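PDB 6GIO: amino acid amide racemase from Ochrobactrum anthropi, which belongs to the class-III aminotransferase family of fold-type I enzymes and binds pyridoxal-5'-phosphate. Local coordinates for residues Val106-Asp114 with Phe291-Asn299. Sequence-based numbering, arbitrary orientation.
Sequences VWFGHSGSD and FVLQTTAGN. With PLP (pyridoxal-5'-phosphate), chain G; PLP (pyridoxal-5'-phosphate), chain E.
This is a buried contact between two phosphate-binding segments of the class-III aminotransferase fold, joined through Trp107, His110 and Ala297. Strand 104-109, outermost within this chain in the seven-stranded mixed sheet of the large, cofactor-binding domain, runs through a short loop into helix 112-127. Loop 291-299 passes beside it and leads into helix 300-315. Each segment serves a different pyridoxal-5'-phosphate. Gly112 N and Ser113 N donate to the phosphate of the chain G cofactor. Thr295 N and OG1 donate to O1P of the chain E cofactor, also bound by Gly112 and Ser113 of the second subunit. The contact therefore links the two cofactor sites of the dimer.

Trp107 has CG anti to its backbone nitrogen (chi1 168°), which carries the indole to Val292. NE1 donates to Val292 O at 3.0 Å, nearly straight (166°), with the oxygen in the ring plane. Val292 CG1 lies 3.9 Å from Trp107 CZ2. Ala297 CB comes within 3.3 Å of Phe108 O and also packs on Gly109 CA. Water 1 bridges Gly109 O and Gly298 N.

Asp114 holds the loop after the strand. Ser111 OG accepts from Asp114 N, and Asp114 OD1 accepts weakly from Ser111 N, completing the capping box of helix 112-127. OD2 separately takes His110 N through its syn lone pair. His110 CE1 lies 3.1 Å from Thr296 OG1, in the type I turn Gln294-Ala297. Water 2 meets ND1 in the ring plane. Water 3 joins NE2 to Thr296 N, and donates to O3P of the chain E cofactor at 2.7 Å.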
loop_
_atom_site.group_PDB
_atom_site.type_symbol
_atom_site.label_atom_id
_atom_site.label_comp_id
_atom_site.label_asym_id
_atom_site.label_seq_id
_atom_site.Cartn_x
_atom_site.Cartn_y
_atom_site.Cartn_z
ATOM N N VAL C 106 -3.915 4.788 16.498
ATOM C CA VAL C 106 -3.401 3.869 15.501
ATOM C C VAL C 106 -3.932 4.223 14.116
ATOM O O VAL C 106 -5.122 4.472 13.928
ATOM C CB VAL C 106 -3.861 2.469 15.818
ATOM C CG1 VAL C 106 -3.173 1.464 14.892
ATOM C CG2 VAL C 106 -3.562 2.194 17.282
ATOM N N TRP C 107 -3.036 4.287 13.162
ATOM C CA TRP C 107 -3.403 4.429 11.768
ATOM C C TRP C 107 -3.019 3.138 11.149
ATOM O O TRP C 107 -2.019 2.599 11.505
ATOM C CB TRP C 107 -2.579 5.569 11.154
ATOM C CG TRP C 107 -2.582 5.723 9.667
ATOM C CD1 TRP C 107 -3.348 6.573 8.958
ATOM C CD2 TRP C 107 -1.698 5.071 8.716
ATOM N NE1 TRP C 107 -3.039 6.471 7.616
ATOM C CE2 TRP C 107 -2.019 5.572 7.444
ATOM C CE3 TRP C 107 -0.670 4.105 8.824
ATOM C CZ2 TRP C 107 -1.351 5.163 6.275
ATOM C CZ3 TRP C 107 -0.013 3.676 7.620
ATOM C CH2 TRP C 107 -0.380 4.214 6.384
ATOM N N PHE C 108 -3.776 2.686 10.166
ATOM C CA PHE C 108 -3.443 1.485 9.393
ATOM C C PHE C 108 -3.099 1.747 7.944
ATOM O O PHE C 108 -3.673 2.641 7.319
ATOM C CB PHE C 108 -4.636 0.539 9.402
ATOM C CG PHE C 108 -4.851 -0.139 10.718
ATOM C CD1 PHE C 108 -3.927 -1.078 11.194
ATOM C CD2 PHE C 108 -5.959 0.187 11.513
ATOM C CE1 PHE C 108 -4.100 -1.691 12.423
ATOM C CE2 PHE C 108 -6.160 -0.456 12.725
ATOM C CZ PHE C 108 -5.226 -1.379 13.198
ATOM N N GLY C 109 -2.225 0.907 7.379
ATOM C CA GLY C 109 -1.927 0.995 5.951
ATOM C C GLY C 109 -1.671 -0.387 5.427
ATOM O O GLY C 109 -2.102 -1.373 6.045
ATOM N N HIS C 110 -1.014 -0.463 4.281
ATOM C CA HIS C 110 -0.767 -1.758 3.628
ATOM C C HIS C 110 0.633 -2.237 3.658
ATOM O O HIS C 110 0.872 -3.408 3.362
ATOM C CB HIS C 110 -1.107 -1.652 2.166
ATOM C CG HIS C 110 -2.467 -1.147 1.927
ATOM N ND1 HIS C 110 -3.588 -1.817 2.380
ATOM C CD2 HIS C 110 -2.908 -0.046 1.280
ATOM C CE1 HIS C 110 -4.662 -1.161 1.982
ATOM N NE2 HIS C 110 -4.278 -0.068 1.347
ATOM N N SER C 111 1.580 -1.343 3.949
ATOM C CA SER C 111 3.003 -1.666 3.779
ATOM C C SER C 111 3.901 -0.889 4.738
ATOM O O SER C 111 3.498 0.115 5.289
ATOM C CB SER C 111 3.489 -1.429 2.323
ATOM O OG SER C 111 3.535 -0.031 1.913
ATOM N N GLY C 112 5.119 -1.374 4.932
ATOM C CA GLY C 112 6.136 -0.598 5.680
ATOM C C GLY C 112 6.379 0.766 5.038
ATOM O O GLY C 112 6.480 1.789 5.725
ATOM N N SER C 113 6.419 0.782 3.709
ATOM C CA SER C 113 6.650 2.003 2.934
ATOM C C SER C 113 5.595 3.038 3.114
ATOM O O SER C 113 5.928 4.214 3.212
ATOM C CB SER C 113 6.724 1.695 1.421
ATOM O OG SER C 113 7.749 0.722 1.180
ATOM N N ASP C 114 4.327 2.649 3.099
ATOM C CA ASP C 114 3.241 3.632 3.265
ATOM C C ASP C 114 3.127 4.114 4.753
ATOM O O ASP C 114 2.784 5.284 5.019
ATOM C CB ASP C 114 1.899 3.202 2.590
ATOM C CG ASP C 114 1.078 2.081 3.331
ATOM O OD1 ASP C 114 1.240 1.832 4.525
ATOM O OD2 ASP C 114 0.161 1.493 2.675
ATOM N N PHE C 291 -5.997 13.248 6.472
ATOM C CA PHE C 291 -4.677 13.705 6.146
ATOM C C PHE C 291 -3.842 12.644 5.459
ATOM O O PHE C 291 -3.003 12.972 4.645
ATOM C CB PHE C 291 -3.996 14.104 7.434
ATOM C CG PHE C 291 -2.751 14.905 7.241
ATOM C CD1 PHE C 291 -2.789 16.121 6.561
ATOM C CD2 PHE C 291 -1.553 14.482 7.797
ATOM C CE1 PHE C 291 -1.648 16.877 6.407
ATOM C CE2 PHE C 291 -0.401 15.215 7.641
ATOM C CZ PHE C 291 -0.445 16.420 6.946
ATOM N N VAL C 292 -4.023 11.385 5.845
ATOM C CA VAL C 292 -3.332 10.281 5.185
ATOM C C VAL C 292 -4.329 9.157 4.914
ATOM O O VAL C 292 -4.531 8.297 5.751
ATOM C CB VAL C 292 -2.135 9.767 6.011
ATOM C CG1 VAL C 292 -1.275 8.858 5.150
ATOM C CG2 VAL C 292 -1.268 10.920 6.515
ATOM N N LEU C 293 -4.924 9.170 3.720
ATOM C CA LEU C 293 -6.025 8.296 3.360
ATOM C C LEU C 293 -5.634 7.285 2.320
ATOM O O LEU C 293 -4.988 7.632 1.314
ATOM C CB LEU C 293 -7.154 9.107 2.752
ATOM C CG LEU C 293 -7.872 10.139 3.633
ATOM C CD1 LEU C 293 -9.073 10.668 2.851
ATOM C CD2 LEU C 293 -8.293 9.555 4.966
ATOM N N GLN C 294 -5.997 6.028 2.556
ATOM C CA GLN C 294 -5.946 5.022 1.494
ATOM C C GLN C 294 -7.198 4.202 1.618
ATOM O O GLN C 294 -7.458 3.630 2.682
ATOM C CB GLN C 294 -4.745 4.122 1.617
ATOM C CG GLN C 294 -3.442 4.755 1.199
ATOM C CD GLN C 294 -2.297 3.821 1.491
ATOM O OE1 GLN C 294 -1.975 3.576 2.662
ATOM N NE2 GLN C 294 -1.713 3.245 0.438
ATOM N N THR C 295 -7.933 4.094 0.514
ATOM C CA THR C 295 -9.289 3.544 0.547
ATOM C C THR C 295 -9.476 2.241 1.356
ATOM O O THR C 295 -10.349 2.190 2.265
ATOM C CB THR C 295 -9.850 3.385 -0.867
ATOM O OG1 THR C 295 -9.883 4.678 -1.498
ATOM C CG2 THR C 295 -11.281 2.847 -0.811
ATOM N N THR C 296 -8.687 1.216 1.033
ATOM C CA THR C 296 -8.859 -0.101 1.653
ATOM C C THR C 296 -8.007 -0.360 2.871
ATOM O O THR C 296 -8.022 -1.453 3.401
ATOM C CB THR C 296 -8.619 -1.260 0.656
ATOM O OG1 THR C 296 -7.267 -1.226 0.222
ATOM C CG2 THR C 296 -9.551 -1.135 -0.520
ATOM N N ALA C 297 -7.245 0.620 3.311
ATOM C CA ALA C 297 -6.529 0.499 4.578
ATOM C C ALA C 297 -7.498 0.211 5.724
ATOM O O ALA C 297 -8.593 0.797 5.809
ATOM C CB ALA C 297 -5.748 1.776 4.882
ATOM N N GLY C 298 -7.085 -0.705 6.599
ATOM C CA GLY C 298 -7.867 -1.057 7.768
ATOM C C GLY C 298 -9.063 -1.886 7.400
ATOM O O GLY C 298 -10.022 -1.923 8.150
ATOM N N ASN C 299 -8.992 -2.571 6.240
ATOM C CA ASN C 299 -10.093 -3.351 5.776
ATOM C C ASN C 299 -10.175 -4.543 6.719
ATOM O O ASN C 299 -9.182 -4.922 7.324
ATOM C CB ASN C 299 -9.884 -3.817 4.324
ATOM C CG ASN C 299 -8.702 -4.732 4.183
ATOM O OD1 ASN C 299 -8.796 -5.918 4.537
ATOM N ND2 ASN C 299 -7.545 -4.171 3.741
HETATM N N1 PLP G . 11.045 -0.499 7.166
HETATM C C2 PLP G . 11.825 -1.584 7.392
HETATM C C2A PLP G . 12.780 -1.664 8.543
HETATM C C3 PLP G . 11.779 -2.754 6.477
HETATM O O3 PLP G . 12.562 -3.814 6.709
HETATM C C4 PLP G . 10.844 -2.759 5.335
HETATM C C4A PLP G . 10.778 -3.938 4.419
HETATM C C5 PLP G . 10.018 -1.509 5.188
HETATM C C6 PLP G . 10.179 -0.459 6.117
HETATM C C5A PLP G . 9.065 -1.371 4.011
HETATM O O4P PLP G . 8.108 -2.431 3.881
HETATM P P PLP G . 7.389 -2.729 2.487
HETATM O O1P PLP G . 6.177 -3.491 2.925
HETATM O O2P PLP G . 8.352 -3.564 1.663
HETATM O O3P PLP G . 7.044 -1.367 1.902
HETATM N N1 PLP E . -6.795 7.641 -8.220
HETATM C C2 PLP E . -8.151 7.769 -8.349
HETATM C C2A PLP E . -8.787 8.237 -9.638
HETATM C C3 PLP E . -9.030 7.442 -7.185
HETATM O O3 PLP E . -10.380 7.557 -7.224
HETATM C C4 PLP E . -8.393 6.976 -5.932
HETATM C C4A PLP E . -9.208 6.626 -4.742
HETATM C C5 PLP E . -6.906 6.884 -5.897
HETATM C C6 PLP E . -6.195 7.219 -7.060
HETATM C C5A PLP E . -6.258 6.408 -4.585
HETATM O O4P PLP E . -6.554 5.035 -4.214
HETATM P P PLP E . -6.263 4.547 -2.717
HETATM O O1P PLP E . -7.266 5.380 -1.916
HETATM O O2P PLP E . -4.850 4.965 -2.342
HETATM O O3P PLP E . -6.512 3.076 -2.750
HETATM O O HOH W 1 -4.768 -2.154 6.200
HETATM O O HOH W 2 -4.484 -3.777 4.034
HETATM O O HOH W 3 -6.286 1.373 -0.632
#